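Local coordinates for ABC transporter sugar binding protein (Xanthomonas axonopodis pv. citri, PDB 3UOR) that probably binds maltose or related sugars in the periplasm and delivers them to an ABC transporter for uptake, at residues R33-G38 against E72-A77; V44-A49 against H334-D339; A157-M162 against M173-R178. All blocks are in the same frame, centred on the assembly; numbering follows the deposited sequence.

Contact 1. Residues R33-G38 against E72-A77; sequences RFWAMG and EKLLTA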
ATOM      1  N   ARG A  33      -2.358  23.579 -12.217  1.00 60.96           N
ATOM      2  CA  ARG A  33      -2.576  22.304 -12.888  1.00 55.61           C
ATOM      3  C   ARG A  33      -2.235  21.125 -11.982  1.00 59.07           C
ATOM      4  O   ARG A  33      -1.097  20.961 -11.529  1.00 58.20           O
ATOM      5  CB  ARG A  33      -1.817  22.229 -14.207  1.00 55.27           C
ATOM      6  CG  ARG A  33      -2.376  23.168 -15.270  1.00 69.93           C
ATOM      7  CD  ARG A  33      -1.646  22.983 -16.583  1.00 81.47           C
ATOM      8  NE  ARG A  33      -0.198  23.043 -16.397  1.00 89.33           N
ATOM      9  CZ  ARG A  33       0.650  22.083 -16.758  1.00 89.46           C
ATOM     10  NH1 ARG A  33       0.202  20.974 -17.345  1.00 83.02           N
ATOM     11  NH2 ARG A  33       1.950  22.242 -16.537  1.00 90.03           N
ATOM     12  N   PHE A  34      -3.252  20.309 -11.744  1.00 56.80           N
ATOM     13  CA  PHE A  34      -3.199  19.192 -10.810  1.00 49.07           C
ATOM     14  C   PHE A  34      -3.448  17.890 -11.577  1.00 46.87           C
ATOM     15  O   PHE A  34      -4.537  17.673 -12.105  1.00 49.49           O
ATOM     16  CB  PHE A  34      -4.283  19.410  -9.744  1.00 41.45           C
ATOM     17  CG  PHE A  34      -4.407  18.299  -8.746  1.00 48.49           C
ATOM     18  CD1 PHE A  34      -3.388  17.381  -8.558  1.00 45.17           C
ATOM     19  CD2 PHE A  34      -5.548  18.188  -7.975  1.00 46.41           C
ATOM     20  CE1 PHE A  34      -3.513  16.356  -7.629  1.00 47.95           C
ATOM     21  CE2 PHE A  34      -5.681  17.177  -7.045  1.00 44.62           C
ATOM     22  CZ  PHE A  34      -4.657  16.256  -6.868  1.00 48.75           C
ATOM     23  N   TRP A  35      -2.432  17.039 -11.660  1.00 43.13           N
ATOM     24  CA  TRP A  35      -2.581  15.736 -12.305  1.00 39.76           C
ATOM     25  C   TRP A  35      -2.846  14.650 -11.269  1.00 42.69           C
ATOM     26  O   TRP A  35      -2.144  14.561 -10.269  1.00 40.55           O
ATOM     27  CB  TRP A  35      -1.323  15.362 -13.070  1.00 42.40           C
ATOM     28  CG  TRP A  35      -1.052  16.182 -14.263  1.00 51.35           C
ATOM     29  CD1 TRP A  35      -1.745  17.278 -14.691  1.00 58.01           C
ATOM     30  CD2 TRP A  35       0.007  15.980 -15.204  1.00 57.57           C
ATOM     31  NE1 TRP A  35      -1.178  17.771 -15.846  1.00 57.15           N
ATOM     32  CE2 TRP A  35      -0.102  16.987 -16.179  1.00 59.83           C
ATOM     33  CE3 TRP A  35       1.041  15.040 -15.313  1.00 55.79           C
ATOM     34  CZ2 TRP A  35       0.783  17.083 -17.251  1.00 65.86           C
ATOM     35  CZ3 TRP A  35       1.909  15.131 -16.372  1.00 58.80           C
ATOM     36  CH2 TRP A  35       1.780  16.148 -17.328  1.00 63.12           C
ATOM     37  N   ALA A  36      -3.859  13.825 -11.518  1.00 44.31           N
ATOM     38  CA  ALA A  36      -4.207  12.737 -10.619  1.00 41.51           C
ATOM     39  C   ALA A  36      -4.605  11.546 -11.485  1.00 50.26           C
ATOM     40  O   ALA A  36      -4.801  11.707 -12.687  1.00 51.21           O
ATOM     41  CB  ALA A  36      -5.337  13.158  -9.720  1.00 40.44           C
ATOM     42  N   MET A  37      -4.716  10.358 -10.893  1.00 44.63           N
ATOM     43  CA  MET A  37      -4.897   9.132 -11.681  1.00 45.09           C
ATOM     44  C   MET A  37      -6.181   8.362 -11.396  1.00 50.00           C
ATOM     45  O   MET A  37      -6.463   8.015 -10.249  1.00 43.18           O
ATOM     46  CB  MET A  37      -3.731   8.175 -11.457  1.00 47.65           C
ATOM     47  CG  MET A  37      -2.419   8.618 -12.066  1.00 57.61           C
ATOM     48  SD  MET A  37      -1.604   9.813 -11.012  1.00 68.20           S
ATOM     49  CE  MET A  37       0.040   9.862 -11.723  1.00 99.38           C
ATOM     50  N   GLY A  38      -6.941   8.071 -12.446  1.00 56.83           N
ATOM     51  CA  GLY A  38      -8.093   7.190 -12.333  1.00 57.62           C
ATOM     52  C   GLY A  38      -9.200   7.667 -11.407  1.00 59.09           C
ATOM     53  O   GLY A  38      -9.511   8.859 -11.349  1.00 53.76           O
ATOM     54  N   GLU A  72       5.236   7.519 -17.744  1.00 81.14           N
ATOM     55  CA  GLU A  72       5.802   8.018 -18.990  1.00 83.21           C
ATOM     56  C   GLU A  72       5.432   9.469 -19.205  1.00 75.27           C
ATOM     57  O   GLU A  72       6.277  10.287 -19.569  1.00 77.27           O
ATOM     58  CB  GLU A  72       5.306   7.213 -20.186  1.00 96.64           C
ATOM     59  CG  GLU A  72       6.116   5.978 -20.499  1.00111.52           C
ATOM     60  CD  GLU A  72       5.705   5.351 -21.817  1.00122.39           C
ATOM     61  OE1 GLU A  72       5.643   6.086 -22.829  1.00123.40           O
ATOM     62  OE2 GLU A  72       5.443   4.127 -21.838  1.00127.78           O
ATOM     63  N   LYS A  73       4.159   9.791 -19.007  1.00 64.73           N
ATOM     64  CA  LYS A  73       3.718  11.153 -19.258  1.00 65.53           C
ATOM     65  C   LYS A  73       4.530  12.143 -18.415  1.00 67.86           C
ATOM     66  O   LYS A  73       4.808  13.261 -18.851  1.00 72.37           O
ATOM     67  CB  LYS A  73       2.214  11.302 -19.009  1.00 62.79           C
ATOM     68  CG  LYS A  73       1.701  12.717 -19.247  1.00 69.91           C
ATOM     69  CD  LYS A  73       0.210  12.757 -19.532  1.00 77.03           C
ATOM     70  CE  LYS A  73      -0.165  14.070 -20.214  1.00 85.67           C
ATOM     71  NZ  LYS A  73      -1.582  14.112 -20.678  1.00 87.46           N
ATOM     72  N   LEU A  74       4.930  11.709 -17.222  1.00 63.88           N
ATOM     73  CA  LEU A  74       5.647  12.566 -16.282  1.00 58.65           C
ATOM     74  C   LEU A  74       7.106  12.737 -16.663  1.00 60.52           C
ATOM     75  O   LEU A  74       7.587  13.862 -16.772  1.00 62.91           O
ATOM     76  CB  LEU A  74       5.534  12.025 -14.861  1.00 55.41           C
ATOM     77  CG  LEU A  74       4.244  12.403 -14.127  1.00 53.69           C
ATOM     78  CD1 LEU A  74       4.090  11.574 -12.857  1.00 46.59           C
ATOM     79  CD2 LEU A  74       4.194  13.901 -13.820  1.00 47.46           C
ATOM     80  N   LEU A  75       7.817  11.629 -16.851  1.00 59.86           N
ATOM     81  CA  LEU A  75       9.178  11.687 -17.367  1.00 63.69           C
ATOM     82  C   LEU A  75       9.201  12.520 -18.644  1.00 66.36           C
ATOM     83  O   LEU A  75      10.091  13.345 -18.850  1.00 69.97           O
ATOM     84  CB  LEU A  75       9.713  10.283 -17.649  1.00 67.55           C
ATOM     85  CG  LEU A  75       9.965   9.406 -16.426  1.00 68.11           C
ATOM     86  CD1 LEU A  75      10.596   8.092 -16.854  1.00 68.07           C
ATOM     87  CD2 LEU A  75      10.858  10.135 -15.435  1.00 66.47           C
ATOM     88  N   THR A  76       8.198  12.305 -19.489  1.00 71.60           N
ATOM     89  CA  THR A  76       8.057  13.045 -20.736  1.00 80.44           C
ATOM     90  C   THR A  76       7.811  14.535 -20.507  1.00 83.33           C
ATOM     91  O   THR A  76       8.520  15.378 -21.059  1.00 87.46           O
ATOM     92  CB  THR A  76       6.923  12.459 -21.601  1.00 80.12           C
ATOM     93  OG1 THR A  76       7.363  11.229 -22.198  1.00 81.25           O
ATOM     94  CG2 THR A  76       6.513  13.447 -22.691  1.00 75.09           C
ATOM     95  N   ALA A  77       6.802  14.857 -19.702  1.00 77.05           N
ATOM     96  CA  ALA A  77       6.506  16.248 -19.382  1.00 75.04           C
ATOM     97  C   ALA A  77       7.711  16.917 -18.732  1.00 71.89           C
ATOM     98  O   ALA A  77       7.959  18.105 -18.941  1.00 73.33           O
ATOM     99  CB  ALA A  77       5.293  16.345 -18.477  1.00 76.46           C
TER
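The far end of the W35 indole, carbons CE3, CZ3 and CH2 of its six-membered ring, packs against three residues of helix 67-79. L74 makes the closest approach: its methyl CD2 lies 3.6 Å from W35 CZ3 and almost as near to W35 CE3, the two side chains sliding past each other in opposite directions. One helical turn from K73, A77 sets its CB 3.7 Å from W35 CH2, so a methyl and a leucine branch meet neighbouring carbons of the six-membered ring. Both approach the ring obliquely. CG of the tryptophan stands anti to its own carbonyl carbon (chi1 -69°), which carries the indole off the strand and most of the way over a gap of 11.8 Å between the axes of the two short segments. This side is tight, buried and wholly apolar.

The solvent side belongs to K73. Its CG touches W35 CZ3 at 3.8 Å, and the chain then runs on extended, crossing the indole at about a right angle. K73 NZ ends 5.4 Å from the centroid of the six-membered ring, 22° off the ring normal, a long cation-pi approach that can offer at most weak attraction.

Strand 30-36 runs between the parallel strands 58-64 and 86-90, and helix 67-79 packs on this sheet as the connection between those two strands, in the beta-alpha-beta manner. I65 and P84 add to the surroundings of the indole, while L74 also reaches C87 and L89 of strand 86-90 and F97 of helix 94-99.

Contact 2. Residues V44-A49 against H334-D339; sequences VAELVA and HAIIGD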
ATOM      1  N   VAL A  44     -11.396  13.459  -6.608  1.00 50.69           N
ATOM      2  CA  VAL A  44     -10.764  14.691  -6.133  1.00 41.72           C
ATOM      3  C   VAL A  44     -11.272  15.901  -6.920  1.00 40.98           C
ATOM      4  O   VAL A  44     -11.270  17.011  -6.404  1.00 46.86           O
ATOM      5  CB  VAL A  44      -9.218  14.651  -6.143  1.00 39.85           C
ATOM      6  CG1 VAL A  44      -8.674  14.911  -7.554  1.00 34.34           C
ATOM      7  CG2 VAL A  44      -8.661  15.701  -5.168  1.00 38.91           C
ATOM      8  N   ALA A  45     -11.715  15.694  -8.160  1.00 41.55           N
ATOM      9  CA  ALA A  45     -12.272  16.806  -8.936  1.00 43.77           C
ATOM     10  C   ALA A  45     -13.549  17.342  -8.280  1.00 48.91           C
ATOM     11  O   ALA A  45     -13.815  18.542  -8.330  1.00 51.88           O
ATOM     12  CB  ALA A  45     -12.536  16.396 -10.383  1.00 44.35           C
ATOM     13  N   GLU A  46     -14.333  16.466  -7.653  1.00 43.33           N
ATOM     14  CA  GLU A  46     -15.538  16.923  -6.950  1.00 47.85           C
ATOM     15  C   GLU A  46     -15.121  17.784  -5.775  1.00 57.01           C
ATOM     16  O   GLU A  46     -15.705  18.838  -5.509  1.00 63.23           O
ATOM     17  CB  GLU A  46     -16.335  15.754  -6.402  1.00 47.50           C
ATOM     18  CG  GLU A  46     -16.886  14.826  -7.437  1.00 55.75           C
ATOM     19  CD  GLU A  46     -17.617  13.673  -6.795  1.00 58.84           C
ATOM     20  OE1 GLU A  46     -17.393  12.531  -7.237  1.00 56.87           O
ATOM     21  OE2 GLU A  46     -18.390  13.909  -5.836  1.00 58.96           O
ATOM     22  N   LEU A  47     -14.105  17.305  -5.067  1.00 52.43           N
ATOM     23  CA  LEU A  47     -13.615  17.967  -3.875  1.00 50.80           C
ATOM     24  C   LEU A  47     -13.062  19.343  -4.198  1.00 49.77           C
ATOM     25  O   LEU A  47     -13.248  20.268  -3.421  1.00 54.07           O
ATOM     26  CB  LEU A  47     -12.552  17.115  -3.175  1.00 47.44           C
ATOM     27  CG  LEU A  47     -13.046  15.939  -2.326  1.00 47.08           C
ATOM     28  CD1 LEU A  47     -14.090  15.143  -3.049  1.00 49.65           C
ATOM     29  CD2 LEU A  47     -11.882  15.055  -1.961  1.00 50.07           C
ATOM     30  N   VAL A  48     -12.378  19.491  -5.331  1.00 49.42           N
ATOM     31  CA  VAL A  48     -11.762  20.786  -5.624  1.00 56.44           C
ATOM     32  C   VAL A  48     -12.843  21.832  -5.885  1.00 65.19           C
ATOM     33  O   VAL A  48     -12.628  23.026  -5.664  1.00 66.68           O
ATOM     34  CB  VAL A  48     -10.729  20.752  -6.787  1.00 51.28           C
ATOM     35  CG1 VAL A  48      -9.783  19.604  -6.617  1.00 49.81           C
ATOM     36  CG2 VAL A  48     -11.418  20.666  -8.134  1.00 63.38           C
ATOM     37  N   ALA A  49     -14.010  21.375  -6.335  1.00 67.46           N
ATOM     38  CA  ALA A  49     -15.143  22.272  -6.531  1.00 66.26           C
ATOM     39  C   ALA A  49     -15.376  23.086  -5.263  1.00 70.42           C
ATOM     40  O   ALA A  49     -15.502  24.308  -5.319  1.00 79.20           O
ATOM     41  CB  ALA A  49     -16.395  21.489  -6.920  1.00 59.83           C
ATOM     42  N   HIS A 334     -12.639   9.477   1.837  1.00 38.87           N
ATOM     43  CA  HIS A 334     -12.824   8.083   2.253  1.00 38.48           C
ATOM     44  C   HIS A 334     -14.262   7.625   2.005  1.00 43.47           C
ATOM     45  O   HIS A 334     -14.504   6.505   1.534  1.00 43.25           O
ATOM     46  CB  HIS A 334     -12.484   7.919   3.732  1.00 36.84           C
ATOM     47  CG  HIS A 334     -12.735   6.540   4.259  1.00 35.36           C
ATOM     48  ND1 HIS A 334     -13.906   6.186   4.893  1.00 39.84           N
ATOM     49  CD2 HIS A 334     -11.965   5.425   4.239  1.00 32.76           C
ATOM     50  CE1 HIS A 334     -13.846   4.914   5.254  1.00 36.29           C
ATOM     51  NE2 HIS A 334     -12.678   4.429   4.867  1.00 35.42           N
ATOM     52  N   ALA A 335     -15.211   8.497   2.330  1.00 47.43           N
ATOM     53  CA  ALA A 335     -16.628   8.168   2.209  1.00 49.85           C
ATOM     54  C   ALA A 335     -16.965   7.810   0.776  1.00 51.81           C
ATOM     55  O   ALA A 335     -17.721   6.876   0.530  1.00 45.66           O
ATOM     56  CB  ALA A 335     -17.493   9.323   2.674  1.00 40.35           C
ATOM     57  N   ILE A 336     -16.387   8.542  -0.171  1.00 50.05           N
ATOM     58  CA  ILE A 336     -16.759   8.359  -1.569  1.00 49.96           C
ATOM     59  C   ILE A 336     -16.041   7.188  -2.214  1.00 56.79           C
ATOM     60  O   ILE A 336     -16.669   6.366  -2.867  1.00 62.69           O
ATOM     61  CB  ILE A 336     -16.533   9.638  -2.389  1.00 48.26           C
ATOM     62  CG1 ILE A 336     -17.335  10.788  -1.786  1.00 46.41           C
ATOM     63  CG2 ILE A 336     -16.922   9.420  -3.831  1.00 52.73           C
ATOM     64  CD1 ILE A 336     -16.929  12.140  -2.296  1.00 45.58           C
ATOM     65  N   ILE A 337     -14.730   7.092  -2.007  1.00 58.88           N
ATOM     66  CA  ILE A 337     -13.926   6.122  -2.740  1.00 48.65           C
ATOM     67  C   ILE A 337     -13.234   5.060  -1.863  1.00 44.87           C
ATOM     68  O   ILE A 337     -12.687   4.084  -2.377  1.00 50.20           O
ATOM     69  CB  ILE A 337     -12.919   6.857  -3.660  1.00 54.07           C
ATOM     70  CG1 ILE A 337     -12.300   5.909  -4.679  1.00 65.76           C
ATOM     71  CG2 ILE A 337     -11.836   7.519  -2.853  1.00 53.08           C
ATOM     72  CD1 ILE A 337     -11.374   6.617  -5.658  1.00 75.07           C
ATOM     73  N   GLY A 338     -13.261   5.231  -0.545  1.00 41.00           N
ATOM     74  CA  GLY A 338     -12.735   4.199   0.341  1.00 31.69           C
ATOM     75  C   GLY A 338     -11.253   4.322   0.680  1.00 34.77           C
ATOM     76  O   GLY A 338     -10.733   3.509   1.434  1.00 37.56           O
ATOM     77  N   ASP A 339     -10.576   5.335   0.137  1.00 34.74           N
ATOM     78  CA  ASP A 339      -9.140   5.524   0.371  1.00 34.92           C
ATOM     79  C   ASP A 339      -8.869   5.933   1.803  1.00 36.58           C
ATOM     80  O   ASP A 339      -9.577   6.763   2.365  1.00 37.99           O
ATOM     81  CB  ASP A 339      -8.544   6.543  -0.602  1.00 36.62           C
ATOM     82  CG  ASP A 339      -8.490   6.016  -2.028  1.00 43.63           C
ATOM     83  OD1 ASP A 339      -8.597   4.795  -2.189  1.00 47.29           O
ATOM     84  OD2 ASP A 339      -8.357   6.805  -2.980  1.00 45.00           O
TER
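I336 and L47 meet methyl to methyl: CD1 of each branch comes within 4.2 Å of the other, an ordinary van der Waals distance with no sign of compression. This is the apolar part of the contact, and it joins helix 39-52 to the last turn of helix 327-337. The isoleucine chain is extended (chi2 166°), which puts CD1 at its outer end, where it meets L47. L47 is buried, whereas I336 lies at the surface. The leucine does not depend on this one partner, since it also packs on V329 and F333 of helix 327-337, and I336 in turn leans on V43.

The second kind of approach is polar against apolar. E46 OE2 stands 4.2 Å from I336 CD1, the same methyl that L47 touches, so the isoleucine methyl meets a carboxylate oxygen and a leucine methyl in directions roughly at a right angle to each other. No hydrogen bond joins the two segments.

Backbone bonding shapes the isoleucine side. G338 N donates to H334 O at 2.7 Å, closing the final turn just after I336. G338 itself turns out of the helix with positive phi (90°), and the chain leaves toward D339. There the carboxylate atom D339 OD2 lies close to E40 OE2 of helix 39-52, a pairing of like charges that could raise the proton affinity of one of them.

With 90 Å² buried over both sides, the chemistry is that of a light hydrophobic touch at the edge of a larger helix-helix interface: dispersion between methyls, bordered by a surface glutamate that adds no directional bond.

Contact 3. Residues A157-M162 against M173-R178; sequences AGYSQM and MAAIKR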
ATOM      1  N   ALA A 157     -15.395 -22.852  12.562  1.00 43.23           N
ATOM      2  CA  ALA A 157     -14.135 -23.519  12.844  1.00 42.88           C
ATOM      3  C   ALA A 157     -13.804 -23.412  14.333  1.00 50.97           C
ATOM      4  O   ALA A 157     -12.792 -23.942  14.787  1.00 52.14           O
ATOM      5  CB  ALA A 157     -13.014 -22.946  11.993  1.00 38.46           C
ATOM      6  N   GLY A 158     -14.653 -22.717  15.093  1.00 41.32           N
ATOM      7  CA  GLY A 158     -14.518 -22.707  16.539  1.00 39.97           C
ATOM      8  C   GLY A 158     -14.178 -21.367  17.163  1.00 44.91           C
ATOM      9  O   GLY A 158     -14.155 -21.250  18.384  1.00 47.64           O
ATOM     10  N   TYR A 159     -13.947 -20.348  16.340  1.00 43.99           N
ATOM     11  CA  TYR A 159     -13.376 -19.101  16.839  1.00 36.70           C
ATOM     12  C   TYR A 159     -14.265 -17.889  16.746  1.00 41.15           C
ATOM     13  O   TYR A 159     -14.936 -17.675  15.742  1.00 42.53           O
ATOM     14  CB  TYR A 159     -12.087 -18.789  16.092  1.00 44.75           C
ATOM     15  CG  TYR A 159     -10.978 -19.781  16.310  1.00 48.91           C
ATOM     16  CD1 TYR A 159     -10.885 -20.930  15.533  1.00 51.70           C
ATOM     17  CD2 TYR A 159      -9.996 -19.547  17.271  1.00 54.98           C
ATOM     18  CE1 TYR A 159      -9.850 -21.848  15.723  1.00 57.22           C
ATOM     19  CE2 TYR A 159      -8.953 -20.445  17.468  1.00 67.60           C
ATOM     20  CZ  TYR A 159      -8.880 -21.596  16.688  1.00 68.00           C
ATOM     21  OH  TYR A 159      -7.839 -22.489  16.886  1.00 69.46           O
ATOM     22  N   SER A 160     -14.226 -17.070  17.796  1.00 38.16           N
ATOM     23  CA  SER A 160     -14.880 -15.778  17.783  1.00 37.14           C
ATOM     24  C   SER A 160     -13.861 -14.655  17.576  1.00 32.94           C
ATOM     25  O   SER A 160     -14.232 -13.542  17.217  1.00 33.94           O
ATOM     26  CB  SER A 160     -15.611 -15.541  19.101  1.00 41.37           C
ATOM     27  OG  SER A 160     -14.691 -15.221  20.135  1.00 41.27           O
ATOM     28  N   GLN A 161     -12.587 -14.948  17.833  1.00 37.35           N
ATOM     29  CA  GLN A 161     -11.504 -13.974  17.671  1.00 33.62           C
ATOM     30  C   GLN A 161     -10.689 -14.296  16.421  1.00 37.09           C
ATOM     31  O   GLN A 161     -10.398 -15.465  16.132  1.00 32.82           O
ATOM     32  CB  GLN A 161     -10.544 -14.048  18.869  1.00 35.86           C
ATOM     33  CG  GLN A 161     -11.204 -13.906  20.235  1.00 33.42           C
ATOM     34  CD  GLN A 161     -12.030 -12.661  20.326  1.00 34.04           C
ATOM     35  OE1 GLN A 161     -11.497 -11.546  20.359  1.00 38.60           O
ATOM     36  NE2 GLN A 161     -13.351 -12.833  20.360  1.00 42.02           N
ATOM     37  N   MET A 162     -10.312 -13.270  15.673  1.00 38.86           N
ATOM     38  CA  MET A 162      -9.344 -13.469  14.609  1.00 38.55           C
ATOM     39  C   MET A 162      -7.984 -13.621  15.275  1.00 41.07           C
ATOM     40  O   MET A 162      -7.767 -13.095  16.362  1.00 35.15           O
ATOM     41  CB  MET A 162      -9.358 -12.309  13.607  1.00 33.45           C
ATOM     42  CG  MET A 162     -10.497 -12.379  12.605  1.00 32.06           C
ATOM     43  SD  MET A 162     -10.281 -13.727  11.431  1.00 34.51           S
ATOM     44  CE  MET A 162      -9.251 -12.858  10.230  1.00 22.97           C
ATOM     45  N   MET A 173      -6.224 -21.404  10.531  1.00 34.93           N
ATOM     46  CA  MET A 173      -6.324 -21.876   9.152  1.00 39.56           C
ATOM     47  C   MET A 173      -6.450 -23.393   9.098  1.00 38.91           C
ATOM     48  O   MET A 173      -7.225 -23.922   8.310  1.00 38.06           O
ATOM     49  CB  MET A 173      -5.161 -21.378   8.282  1.00 26.94           C
ATOM     50  CG  MET A 173      -5.268 -19.869   7.956  1.00 28.96           C
ATOM     51  SD  MET A 173      -3.955 -19.307   6.856  1.00 38.09           S
ATOM     52  CE  MET A 173      -2.487 -19.560   7.867  1.00 25.50           C
ATOM     53  N   ALA A 174      -5.702 -24.096   9.935  1.00 42.23           N
ATOM     54  CA  ALA A 174      -5.792 -25.562   9.923  1.00 44.43           C
ATOM     55  C   ALA A 174      -7.196 -25.951  10.380  1.00 50.09           C
ATOM     56  O   ALA A 174      -7.791 -26.893   9.860  1.00 48.72           O
ATOM     57  CB  ALA A 174      -4.736 -26.184  10.824  1.00 40.08           C
ATOM     58  N   ALA A 175      -7.745 -25.191  11.325  1.00 47.35           N
ATOM     59  CA  ALA A 175      -9.061 -25.518  11.866  1.00 46.84           C
ATOM     60  C   ALA A 175     -10.137 -25.319  10.788  1.00 43.41           C
ATOM     61  O   ALA A 175     -11.080 -26.105  10.672  1.00 41.39           O
ATOM     62  CB  ALA A 175      -9.363 -24.689  13.126  1.00 37.44           C
ATOM     63  N   ILE A 176      -9.976 -24.286   9.975  1.00 41.71           N
ATOM     64  CA  ILE A 176     -10.927 -24.021   8.893  1.00 40.29           C
ATOM     65  C   ILE A 176     -10.806 -25.093   7.820  1.00 49.17           C
ATOM     66  O   ILE A 176     -11.803 -25.577   7.280  1.00 47.96           O
ATOM     67  CB  ILE A 176     -10.686 -22.620   8.271  1.00 40.47           C
ATOM     68  CG1 ILE A 176     -11.001 -21.532   9.296  1.00 38.69           C
ATOM     69  CG2 ILE A 176     -11.508 -22.437   7.018  1.00 36.97           C
ATOM     70  CD1 ILE A 176     -10.755 -20.118   8.821  1.00 38.12           C
ATOM     71  N   LYS A 177      -9.570 -25.476   7.527  1.00 44.12           N
ATOM     72  CA  LYS A 177      -9.317 -26.460   6.494  1.00 45.44           C
ATOM     73  C   LYS A 177      -9.979 -27.797   6.858  1.00 55.97           C
ATOM     74  O   LYS A 177     -10.622 -28.424   6.014  1.00 55.86           O
ATOM     75  CB  LYS A 177      -7.816 -26.621   6.260  1.00 43.74           C
ATOM     76  CG  LYS A 177      -7.450 -27.624   5.146  1.00 46.41           C
ATOM     77  CD  LYS A 177      -7.823 -27.100   3.765  1.00 39.63           C
ATOM     78  CE  LYS A 177      -7.406 -28.100   2.701  1.00 43.24           C
ATOM     79  NZ  LYS A 177      -7.512 -27.527   1.340  1.00 43.35           N
ATOM     80  N   ARG A 178      -9.848 -28.226   8.111  1.00 56.55           N
ATOM     81  CA  ARG A 178     -10.569 -29.421   8.560  1.00 61.60           C
ATOM     82  C   ARG A 178     -12.060 -29.275   8.290  1.00 59.30           C
ATOM     83  O   ARG A 178     -12.689 -30.172   7.760  1.00 68.42           O
ATOM     84  CB  ARG A 178     -10.353 -29.680  10.052  1.00 68.27           C
ATOM     85  CG  ARG A 178      -8.938 -30.096  10.396  1.00 75.81           C
ATOM     86  CD  ARG A 178      -8.860 -30.675  11.799  1.00 81.01           C
ATOM     87  NE  ARG A 178      -9.156 -29.700  12.845  1.00 80.30           N
ATOM     88  CZ  ARG A 178      -8.258 -28.874  13.378  1.00 73.49           C
ATOM     89  NH1 ARG A 178      -6.997 -28.887  12.950  1.00 61.70           N
ATOM     90  NH2 ARG A 178      -8.620 -28.029  14.338  1.00 68.41           N
TER
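A157 CB rests against the side chain of I176, with I176 CG1 3.7 Å away, and the same methyl lies 3.9 Å from I176 N. The helix backbone is therefore within touching distance, and the CA atoms of A157 and I176 are only 5.1 Å apart. The small methyls of A157 and A175 are consistent with this closeness: A157 CB and A175 CB stand 4.2 Å from one another, and A175 CB also faces the carbonyl oxygen A157 O at 3.9 Å. Y159 completes the first shell. Its ring presents an edge, with A175 CB lying in the ring plane 3.9 Å from Y159 CE1, so the tyrosine abuts the alanine methyl with its rim.

Behind these contacts stands the geometry of the loop. G158 ends helix 151-156 in a Schellman motif, its positive phi (115°) turning the chain so that Y159 follows close on A157 and both address one side of helix 166-180. The tyrosine CG sits anti to the carbonyl carbon (chi1 -65°), directing the ring back toward A175, and L154 of helix 151-156 packs against it as well. Farther along, a hydrogen bond from Q161 NE2 to S160 OG stays within the loop and takes no part in the contact.

On the helix side, I176 continues onto A260 and F261 of strand 259-264, and M162 also reaches F261, so loop and helix share a partner in the sheet. K177, one residue on, hydrogen-bonds through NZ to the backbone oxygens of R184 and G237.

Across the two segments themselves there is no hydrogen bond. Small methyls and a ring edge make the join, which implies close backbone approach held by dispersion and shape, with the polar bonding left to the flanking residues.

In the fold
From the N terminus, strand 30-36 opens contact 1 and helix 39-52, next in the chain, opens contact 2. Contact 1 closes first, at helix 67-79, so the two cross; they also touch directly, F34 CE2 lying 3.8 Å from V44 CG1. Contact 3 follows in series after contact 1, closing a short loop between helices 151-156 and 166-180, and falls wholly within the long span that contact 2 completes at helix 327-337. Contact 1 thus ties helix 67-79 to strand 30-36, and contact 2 brings the late helix 327-337 back onto helix 39-52, whereas contact 3 lies on the opposite side of the chain's centre from contact 1, their centres about 46 Å apart.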